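Oxidase/hydroxylase (Streptomyces hygroscopicus subsp. hygroscopicus, PDB 4XCB) probably acts as an iron(II)- and 2-oxoglutarate-dependent dioxygenase and binds a variant of the aminoglycoside hygromycin B. Local coordinates at residues A[82-94]-A[223-235]. Numbering follows the deposited sequence.
Sequences VNQPLRLLEGYGL and TAFGYGPTFFTEW. With HY0 (hygromycin b variant), chain G; AKG (2-oxoglutaric acid), chain F.
Leu89 O is gripped twice, by the backbone N of Trp235 at 2.9 Å (N-H...O 167°) and by a water that also donates to Trp235 O. Leu89 and Glu90 both face Gly226, a classic beta bulge in the antiparallel pairing of strand 86-94 with 223-229 in this double-stranded beta helix, and the Leu89 carbonyl is directed to Trp235 instead. Leu89 N donates to Gly226 O at 2.7 Å, and Leu89 CD2 rests against Phe232 CB at 3.8 Å.

Ahead of the bulge, Arg87 reaches out fully extended, CG anti to the backbone N (chi1 -177°). Its NH1 donates to Phe232 O at 2.8 Å, the oxygen tilted out of the guanidinium plane, while Glu234 lays CG over one guanidinium face and makes a long salt bridge, Arg87 NH2 to Glu234 OE2 at 3.5 Å.

Glu90, the second residue of the bulge, receives two hydroxyls of the hygromycin B variant, O32 on OE1 at 2.6 Å and O31 on OE2. Trp235 lays its ring over C26 of that sugar and donates NE1 to O35. Ala224 CB sits over one face of the Tyr92 ring, whose OH donates to 2-oxoglutarate O2 at 2.5 Å and also meets Lys140. The Leu89 carbonyl holds the Trp235 backbone, so Trp235 and Glu90 meet the same ligand ring, and strand 86-94 presents groups to both the hygromycin B variant and 2-oxoglutarate.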
loop_
_atom_site.group_PDB
_atom_site.type_symbol
_atom_site.label_atom_id
_atom_site.label_comp_id
_atom_site.label_asym_id
_atom_site.label_seq_id
_atom_site.Cartn_x
_atom_site.Cartn_y
_atom_site.Cartn_z
ATOM N N VAL A 82 -9.535 -11.548 9.628
ATOM C CA VAL A 82 -8.118 -11.849 9.910
ATOM C C VAL A 82 -7.472 -12.680 8.801
ATOM O O VAL A 82 -6.373 -12.370 8.337
ATOM C CB VAL A 82 -7.963 -12.588 11.246
ATOM C CG1 VAL A 82 -6.495 -12.860 11.551
ATOM C CG2 VAL A 82 -8.564 -11.770 12.370
ATOM N N ASN A 83 -8.159 -13.734 8.374
ATOM C CA ASN A 83 -7.703 -14.594 7.281
ATOM C C ASN A 83 -6.269 -15.122 7.482
ATOM O O ASN A 83 -5.438 -15.139 6.564
ATOM C CB ASN A 83 -7.839 -13.856 5.949
ATOM C CG ASN A 83 -9.273 -13.837 5.452
ATOM O OD1 ASN A 83 -9.860 -14.895 5.202
ATOM N ND2 ASN A 83 -9.853 -12.637 5.317
ATOM N N GLN A 84 -6.004 -15.534 8.719
ATOM C CA GLN A 84 -4.758 -16.206 9.115
ATOM C C GLN A 84 -5.124 -17.361 10.035
ATOM O O GLN A 84 -6.201 -17.337 10.638
ATOM C CB GLN A 84 -3.817 -15.259 9.861
ATOM C CG GLN A 84 -3.431 -14.027 9.094
ATOM C CD GLN A 84 -2.318 -14.300 8.101
ATOM O OE1 GLN A 84 -1.154 -14.385 8.459
ATOM N NE2 GLN A 84 -2.682 -14.405 6.841
ATOM N N PRO A 85 -4.228 -18.358 10.164
ATOM C CA PRO A 85 -4.395 -19.312 11.262
ATOM C C PRO A 85 -4.540 -18.529 12.559
ATOM O O PRO A 85 -3.751 -17.633 12.823
ATOM C CB PRO A 85 -3.102 -20.145 11.227
ATOM C CG PRO A 85 -2.580 -19.984 9.834
ATOM C CD PRO A 85 -2.988 -18.591 9.405
ATOM N N LEU A 86 -5.566 -18.859 13.331
ATOM C CA LEU A 86 -6.054 -18.025 14.419
ATOM C C LEU A 86 -5.600 -18.455 15.803
ATOM O O LEU A 86 -5.481 -19.652 16.093
ATOM C CB LEU A 86 -7.575 -18.033 14.390
ATOM C CG LEU A 86 -8.397 -16.769 14.593
ATOM C CD1 LEU A 86 -7.795 -15.545 13.905
ATOM C CD2 LEU A 86 -9.782 -17.075 14.056
ATOM N N ARG A 87 -5.408 -17.466 16.665
ATOM C CA ARG A 87 -5.160 -17.705 18.077
ATOM C C ARG A 87 -6.000 -16.740 18.913
ATOM O O ARG A 87 -6.194 -15.588 18.535
ATOM C CB ARG A 87 -3.671 -17.550 18.378
ATOM C CG ARG A 87 -3.285 -17.855 19.799
ATOM C CD ARG A 87 -1.820 -17.516 20.057
ATOM N NE ARG A 87 -1.449 -18.018 21.371
ATOM C CZ ARG A 87 -0.267 -17.857 21.948
ATOM N NH1 ARG A 87 0.697 -17.177 21.342
ATOM N NH2 ARG A 87 -0.054 -18.382 23.151
ATOM N N LEU A 88 -6.527 -17.219 20.030
ATOM C CA LEU A 88 -7.213 -16.370 20.997
ATOM C C LEU A 88 -6.194 -15.593 21.818
ATOM O O LEU A 88 -5.349 -16.197 22.486
ATOM C CB LEU A 88 -8.105 -17.229 21.901
ATOM C CG LEU A 88 -8.788 -16.491 23.053
ATOM C CD1 LEU A 88 -9.843 -15.533 22.544
ATOM C CD2 LEU A 88 -9.408 -17.497 24.021
ATOM N N LEU A 89 -6.257 -14.260 21.779
ATOM C CA LEU A 89 -5.204 -13.458 22.419
ATOM C C LEU A 89 -5.604 -12.933 23.795
ATOM O O LEU A 89 -4.750 -12.708 24.659
ATOM C CB LEU A 89 -4.808 -12.284 21.523
ATOM C CG LEU A 89 -4.279 -12.670 20.150
ATOM C CD1 LEU A 89 -3.974 -11.378 19.416
ATOM C CD2 LEU A 89 -3.051 -13.559 20.230
ATOM N N GLU A 90 -6.902 -12.764 24.006
ATOM C CA GLU A 90 -7.415 -12.293 25.294
ATOM C C GLU A 90 -8.922 -12.451 25.380
ATOM O O GLU A 90 -9.602 -12.557 24.367
ATOM C CB GLU A 90 -7.044 -10.832 25.538
ATOM C CG GLU A 90 -7.482 -9.915 24.422
ATOM C CD GLU A 90 -7.183 -8.454 24.714
ATOM O OE1 GLU A 90 -7.188 -7.657 23.756
ATOM O OE2 GLU A 90 -6.954 -8.101 25.890
ATOM N N GLY A 91 -9.440 -12.478 26.602
ATOM C CA GLY A 91 -10.875 -12.465 26.795
ATOM C C GLY A 91 -11.152 -11.852 28.144
ATOM O O GLY A 91 -10.725 -12.389 29.178
ATOM N N TYR A 92 -11.849 -10.721 28.149
ATOM C CA TYR A 92 -12.109 -10.019 29.398
ATOM C C TYR A 92 -13.516 -9.439 29.447
ATOM O O TYR A 92 -14.230 -9.416 28.445
ATOM C CB TYR A 92 -11.075 -8.908 29.618
ATOM C CG TYR A 92 -11.074 -7.831 28.557
ATOM C CD1 TYR A 92 -10.285 -7.953 27.421
ATOM C CD2 TYR A 92 -11.837 -6.685 28.714
ATOM C CE1 TYR A 92 -10.271 -6.974 26.454
ATOM C CE2 TYR A 92 -11.834 -5.703 27.751
ATOM C CZ TYR A 92 -11.046 -5.855 26.627
ATOM O OH TYR A 92 -11.045 -4.864 25.676
ATOM N N GLY A 93 -13.908 -8.986 30.630
ATOM C CA GLY A 93 -15.209 -8.377 30.802
ATOM C C GLY A 93 -15.059 -7.002 31.406
ATOM O O GLY A 93 -14.089 -6.740 32.098
ATOM N N LEU A 94 -16.006 -6.119 31.114
ATOM C CA LEU A 94 -16.011 -4.768 31.670
ATOM C C LEU A 94 -17.394 -4.428 32.196
ATOM O O LEU A 94 -18.386 -4.487 31.460
ATOM C CB LEU A 94 -15.581 -3.740 30.627
ATOM C CG LEU A 94 -14.128 -3.799 30.147
ATOM C CD1 LEU A 94 -13.959 -2.854 28.963
ATOM C CD2 LEU A 94 -13.167 -3.437 31.283
ATOM N N THR A 223 -18.461 -8.246 27.203
ATOM C CA THR A 223 -17.290 -9.113 27.205
ATOM C C THR A 223 -16.569 -8.980 25.872
ATOM O O THR A 223 -17.202 -8.886 24.825
ATOM C CB THR A 223 -17.680 -10.578 27.452
ATOM O OG1 THR A 223 -18.610 -10.990 26.442
ATOM C CG2 THR A 223 -18.338 -10.721 28.826
ATOM N N ALA A 224 -15.246 -8.938 25.916
ATOM C CA ALA A 224 -14.444 -8.691 24.722
ATOM C C ALA A 224 -13.493 -9.846 24.487
ATOM O O ALA A 224 -12.821 -10.305 25.418
ATOM C CB ALA A 224 -13.657 -7.409 24.864
ATOM N N PHE A 225 -13.414 -10.294 23.240
ATOM C CA PHE A 225 -12.492 -11.376 22.902
ATOM C C PHE A 225 -11.597 -10.930 21.770
ATOM O O PHE A 225 -12.089 -10.434 20.755
ATOM C CB PHE A 225 -13.266 -12.644 22.539
ATOM C CG PHE A 225 -14.134 -13.150 23.654
ATOM C CD1 PHE A 225 -13.607 -13.971 24.633
ATOM C CD2 PHE A 225 -15.466 -12.799 23.728
ATOM C CE1 PHE A 225 -14.401 -14.434 25.674
ATOM C CE2 PHE A 225 -16.273 -13.249 24.772
ATOM C CZ PHE A 225 -15.731 -14.073 25.746
ATOM N N GLY A 226 -10.287 -11.106 21.947
ATOM C CA GLY A 226 -9.309 -10.570 21.018
ATOM C C GLY A 226 -8.647 -11.717 20.299
ATOM O O GLY A 226 -8.273 -12.707 20.923
ATOM N N TYR A 227 -8.538 -11.586 18.981
ATOM C CA TYR A 227 -8.008 -12.644 18.134
ATOM C C TYR A 227 -6.934 -12.112 17.226
ATOM O O TYR A 227 -6.993 -10.962 16.783
ATOM C CB TYR A 227 -9.108 -13.280 17.277
ATOM C CG TYR A 227 -10.300 -13.805 18.039
ATOM C CD1 TYR A 227 -11.384 -12.982 18.302
ATOM C CD2 TYR A 227 -10.339 -15.117 18.501
ATOM C CE1 TYR A 227 -12.485 -13.451 18.995
ATOM C CE2 TYR A 227 -11.438 -15.598 19.191
ATOM C CZ TYR A 227 -12.500 -14.762 19.442
ATOM O OH TYR A 227 -13.604 -15.225 20.131
ATOM N N GLY A 228 -5.970 -12.959 16.895
ATOM C CA GLY A 228 -5.012 -12.626 15.864
ATOM C C GLY A 228 -4.319 -13.883 15.395
ATOM O O GLY A 228 -4.759 -14.996 15.716
ATOM N N PRO A 229 -3.218 -13.719 14.663
ATOM C CA PRO A 229 -2.520 -14.877 14.103
ATOM C C PRO A 229 -1.838 -15.731 15.153
ATOM O O PRO A 229 -1.563 -15.263 16.242
ATOM C CB PRO A 229 -1.485 -14.241 13.167
ATOM C CG PRO A 229 -1.981 -12.854 12.936
ATOM C CD PRO A 229 -2.630 -12.448 14.199
ATOM N N THR A 230 -1.569 -16.982 14.812
ATOM C CA THR A 230 -0.947 -17.897 15.756
ATOM C C THR A 230 0.428 -17.457 16.230
ATOM O O THR A 230 0.888 -17.933 17.269
ATOM C CB THR A 230 -0.809 -19.308 15.157
ATOM O OG1 THR A 230 -0.098 -19.243 13.909
ATOM C CG2 THR A 230 -2.175 -19.903 14.927
ATOM N N PHE A 231 1.080 -16.562 15.500
ATOM C CA PHE A 231 2.412 -16.110 15.899
ATOM C C PHE A 231 2.365 -14.843 16.752
ATOM O O PHE A 231 3.414 -14.335 17.134
ATOM C CB PHE A 231 3.309 -15.882 14.671
ATOM C CG PHE A 231 2.681 -15.046 13.604
ATOM C CD1 PHE A 231 2.008 -15.634 12.541
ATOM C CD2 PHE A 231 2.743 -13.668 13.674
ATOM C CE1 PHE A 231 1.421 -14.862 11.562
ATOM C CE2 PHE A 231 2.147 -12.891 12.694
ATOM C CZ PHE A 231 1.483 -13.494 11.646
ATOM N N PHE A 232 1.166 -14.323 17.028
ATOM C CA PHE A 232 1.022 -13.250 18.013
ATOM C C PHE A 232 1.045 -13.836 19.419
ATOM O O PHE A 232 0.507 -14.923 19.646
ATOM C CB PHE A 232 -0.285 -12.462 17.818
ATOM C CG PHE A 232 -0.173 -11.310 16.847
ATOM C CD1 PHE A 232 0.697 -11.358 15.773
ATOM C CD2 PHE A 232 -0.979 -10.192 17.003
ATOM C CE1 PHE A 232 0.778 -10.292 14.881
ATOM C CE2 PHE A 232 -0.908 -9.139 16.117
ATOM C CZ PHE A 232 -0.039 -9.184 15.063
ATOM N N THR A 233 1.675 -13.133 20.357
ATOM C CA THR A 233 1.614 -13.540 21.763
ATOM C C THR A 233 0.279 -13.147 22.403
ATOM O O THR A 233 -0.393 -12.211 21.952
ATOM C CB THR A 233 2.751 -12.919 22.605
ATOM O OG1 THR A 233 2.665 -11.488 22.568
ATOM C CG2 THR A 233 4.108 -13.371 22.123
ATOM N N GLU A 234 -0.109 -13.849 23.469
ATOM C CA GLU A 234 -1.327 -13.468 24.182
ATOM C C GLU A 234 -1.155 -12.045 24.697
ATOM O O GLU A 234 -0.031 -11.626 24.985
ATOM C CB GLU A 234 -1.633 -14.448 25.311
ATOM C CG GLU A 234 -2.160 -15.774 24.787
ATOM C CD GLU A 234 -2.211 -16.868 25.839
ATOM O OE1 GLU A 234 -1.795 -16.612 26.986
ATOM O OE2 GLU A 234 -2.662 -17.985 25.502
ATOM N N TRP A 235 -2.247 -11.291 24.813
ATOM C CA TRP A 235 -2.082 -9.882 25.164
ATOM C C TRP A 235 -1.501 -9.671 26.553
ATOM O O TRP A 235 -1.921 -10.287 27.538
ATOM C CB TRP A 235 -3.391 -9.094 25.073
ATOM C CG TRP A 235 -3.111 -7.657 25.324
ATOM C CD1 TRP A 235 -2.619 -6.751 24.429
ATOM C CD2 TRP A 235 -3.233 -6.958 26.573
ATOM N NE1 TRP A 235 -2.447 -5.529 25.036
ATOM C CE2 TRP A 235 -2.816 -5.630 26.349
ATOM C CE3 TRP A 235 -3.661 -7.325 27.852
ATOM C CZ2 TRP A 235 -2.816 -4.671 27.356
ATOM C CZ3 TRP A 235 -3.666 -6.362 28.851
ATOM C CH2 TRP A 235 -3.243 -5.059 28.597
HETATM C C1 HY0 G . -1.886 1.746 27.339
HETATM C C2 HY0 G . -0.969 2.780 27.953
HETATM C C3 HY0 G . -0.684 2.416 29.403
HETATM C C4 HY0 G . -1.988 2.337 30.196
HETATM C C5 HY0 G . -2.987 1.382 29.537
HETATM C C6 HY0 G . -3.197 1.680 28.085
HETATM N N7 HY0 G . 0.238 2.798 27.219
HETATM O O8 HY0 G . -2.150 2.143 26.013
HETATM N N9 HY0 G . -1.694 1.879 31.511
HETATM C C10 HY0 G . -1.198 3.005 32.297
HETATM O O11 HY0 G . -4.226 1.523 30.198
HETATM C C12 HY0 G . -5.675 -0.071 25.919
HETATM C C13 HY0 G . -5.081 1.050 26.728
HETATM O O14 HY0 G . -6.002 1.684 27.581
HETATM C C15 HY0 G . -7.061 2.227 26.844
HETATM C C16 HY0 G . -7.925 1.082 26.415
HETATM C C17 HY0 G . -7.049 0.169 25.463
HETATM O O18 HY0 G . -3.991 0.594 27.525
HETATM C C19 HY0 G . -7.845 3.183 27.740
HETATM O O20 HY0 G . -7.045 4.348 27.959
HETATM O O21 HY0 G . -8.344 0.351 27.506
HETATM O O22 HY0 G . -7.679 -1.035 25.330
HETATM C C23 HY0 G . -6.710 -2.039 25.688
HETATM C C24 HY0 G . -7.411 -3.177 26.352
HETATM C C25 HY0 G . -6.489 -4.383 26.442
HETATM C C26 HY0 G . -5.906 -4.729 25.087
HETATM C C27 HY0 G . -5.191 -3.529 24.566
HETATM O O28 HY0 G . -6.112 -2.466 24.487
HETATM O O29 HY0 G . -5.705 -1.397 26.583
HETATM O O30 HY0 G . -7.795 -2.844 27.691
HETATM O O31 HY0 G . -7.212 -5.458 26.996
HETATM O O32 HY0 G . -6.919 -5.131 24.161
HETATM C C33 HY0 G . -4.634 -3.794 23.155
HETATM C C34 HY0 G . -3.518 -2.826 22.861
HETATM O O35 HY0 G . -2.336 -3.169 23.554
HETATM N N36 HY0 G . -5.666 -3.562 22.214
HETATM C C1 AKG F . -11.851 -1.796 24.852
HETATM O O1 AKG F . -10.686 -1.665 24.359
HETATM O O2 AKG F . -12.052 -2.565 25.840
HETATM C C2 AKG F . -13.003 -1.038 24.252
HETATM O O5 AKG F . -12.787 -0.406 23.234
HETATM C C3 AKG F . -14.359 -1.044 24.939
HETATM C C4 AKG F . -15.507 -0.702 24.019
HETATM C C5 AKG F . -16.766 -0.456 24.836
HETATM O O3 AKG F . -17.872 -0.290 24.250
HETATM O O4 AKG F . -16.693 -0.423 26.094
HETATM O O HOH W 1 -3.929 -18.471 23.011
HETATM O O HOH W 2 -3.994 -11.772 27.532
#